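Side-chain contact in Lmo0325 protein (Listeria monocytogenes EGD-e, PDB 4RYK), which probably binds DNA as a transcriptional regulator of the Rgg type, pairing a helix-turn-helix domain with an all-helical C-terminal domain: residues 246-251 against 287-292. Sequence-based numbering, arbitrary orientation.
Sequences RIVANY and DLYSVV
Y251 points toward helix 283-300, with CG trans to the backbone N (chi1 177°), while Y289 on that helix also directs its CB toward Y251's segment; the two rings thereby come together between the two helices. They form a T-shaped (edge-to-face) pair, centroids 4.9 Å apart and planes inclined at 63°. The edge of Y289 supplies the touch: its CD2 stands over the centre of the Y251 ring, lying 3.8 Å from Y251 CD1, with the other five ring atoms at nearly the same distance. CE2 of Y289 is 3.9 Å from Y251 CD1.

From there Y251 reaches on to the other helix. Its hydroxyl OH comes to 3.6 Å from CG1 of V292, nearly one turn beyond Y289, so the phenol spans the gap and ends against an aliphatic branch. At the far end of the Y289 ring, OH meets V248 CG1 at 3.9 Å, with the two side chains nearly perpendicular. Each tyrosine thus lays its hydroxyl end beside a valine of the other helix. No hydrogen bond joins the two segments, and the contact is purely van der Waals and aromatic. R246 and N250, which take no part here, also bond residues of the second subunit.

The axes of segments 246-251 and 287-292 run nearly parallel, 16° apart, and come no closer than 12.7 Å, too wide for direct backbone packing, and the long tyrosine side chains bridge the distance. Helix 263-279 comes between them in sequence and packs against both: its W277 stacks on Y289 and touches V248 and I247, while I274 meets S290. In this TPR-like C-terminal domain of the Rgg family, the contact therefore ties alternate helices together, 243-259 to 283-300, with 263-279 packed against both.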
# COMPACT_ATOMS: atom_id res chain seq x y z
N ARG A 246 5.55 11.14 -8.24
CA ARG A 246 5.27 12.07 -9.32
C ARG A 246 6.11 13.34 -9.11
O ARG A 246 6.50 14.00 -10.05
CB ARG A 246 3.79 12.40 -9.40
CG ARG A 246 2.95 11.16 -9.66
CD ARG A 246 1.54 11.56 -9.99
NE ARG A 246 0.64 10.42 -10.09
CZ ARG A 246 -0.60 10.50 -10.56
NH1 ARG A 246 -1.05 11.66 -10.97
NH2 ARG A 246 -1.38 9.43 -10.62
N ILE A 247 6.41 13.66 -7.85
CA ILE A 247 7.21 14.84 -7.57
C ILE A 247 8.64 14.52 -8.01
O ILE A 247 9.31 15.32 -8.69
CB ILE A 247 7.21 15.23 -6.07
CG1 ILE A 247 5.80 15.49 -5.54
CG2 ILE A 247 8.04 16.50 -5.86
CD1 ILE A 247 5.78 15.53 -4.01
N VAL A 248 9.08 13.33 -7.64
CA VAL A 248 10.41 12.83 -8.02
C VAL A 248 10.58 12.87 -9.52
O VAL A 248 11.60 13.40 -10.03
CB VAL A 248 10.67 11.43 -7.50
CG1 VAL A 248 12.05 10.96 -7.95
CG2 VAL A 248 10.58 11.37 -5.98
N ALA A 249 9.58 12.34 -10.24
CA ALA A 249 9.59 12.39 -11.72
C ALA A 249 9.65 13.82 -12.27
O ALA A 249 10.38 14.09 -13.23
CB ALA A 249 8.37 11.68 -12.28
N ASN A 250 8.93 14.74 -11.64
CA ASN A 250 9.01 16.14 -12.06
C ASN A 250 10.41 16.70 -11.85
O ASN A 250 10.90 17.44 -12.72
CB ASN A 250 8.00 17.05 -11.34
CG ASN A 250 6.56 16.90 -11.86
OD1 ASN A 250 6.32 16.34 -12.93
ND2 ASN A 250 5.61 17.44 -11.11
N TYR A 251 11.03 16.39 -10.71
CA TYR A 251 12.40 16.78 -10.46
C TYR A 251 13.36 16.29 -11.58
O TYR A 251 14.09 17.07 -12.19
CB TYR A 251 12.91 16.29 -9.10
CG TYR A 251 14.36 16.69 -8.95
CD1 TYR A 251 15.37 15.86 -9.40
CD2 TYR A 251 14.70 17.93 -8.42
CE1 TYR A 251 16.71 16.24 -9.33
CE2 TYR A 251 16.01 18.34 -8.34
CZ TYR A 251 17.03 17.50 -8.81
OH TYR A 251 18.33 17.94 -8.71
N ASP A 287 15.59 19.03 1.28
CA ASP A 287 16.97 19.39 1.60
C ASP A 287 17.94 18.53 0.83
O ASP A 287 18.90 19.02 0.24
CB ASP A 287 17.26 19.14 3.09
CG ASP A 287 16.59 20.16 4.03
OD1 ASP A 287 16.17 21.23 3.55
OD2 ASP A 287 16.49 19.90 5.26
N LEU A 288 17.66 17.24 0.82
CA LEU A 288 18.50 16.34 0.08
C LEU A 288 18.51 16.66 -1.41
O LEU A 288 19.58 16.70 -2.02
CB LEU A 288 18.10 14.91 0.34
CG LEU A 288 18.93 13.96 -0.48
CD1 LEU A 288 20.40 13.93 0.00
CD2 LEU A 288 18.29 12.58 -0.47
N TYR A 289 17.35 16.94 -2.00
CA TYR A 289 17.31 17.22 -3.43
C TYR A 289 17.92 18.56 -3.77
O TYR A 289 18.38 18.70 -4.89
CB TYR A 289 15.89 17.14 -4.05
CG TYR A 289 15.59 15.73 -4.43
CD1 TYR A 289 15.06 14.87 -3.53
CD2 TYR A 289 15.92 15.25 -5.69
CE1 TYR A 289 14.82 13.56 -3.85
CE2 TYR A 289 15.69 13.94 -6.02
CZ TYR A 289 15.15 13.11 -5.09
OH TYR A 289 14.91 11.82 -5.38
N SER A 290 17.86 19.53 -2.86
CA SER A 290 18.63 20.78 -3.02
C SER A 290 20.12 20.56 -3.18
O SER A 290 20.75 21.27 -3.94
CB SER A 290 18.46 21.69 -1.82
OG SER A 290 17.09 21.97 -1.73
N VAL A 291 20.68 19.61 -2.45
CA VAL A 291 22.07 19.25 -2.59
C VAL A 291 22.29 18.60 -3.95
O VAL A 291 23.21 18.94 -4.68
CB VAL A 291 22.49 18.27 -1.49
CG1 VAL A 291 23.92 17.73 -1.74
CG2 VAL A 291 22.38 18.99 -0.17
N VAL A 292 21.43 17.66 -4.31
CA VAL A 292 21.55 17.06 -5.61
C VAL A 292 21.56 18.13 -6.68
O VAL A 292 22.34 18.07 -7.65
CB VAL A 292 20.41 16.09 -5.88
CG1 VAL A 292 20.55 15.49 -7.26
CG2 VAL A 292 20.38 14.99 -4.82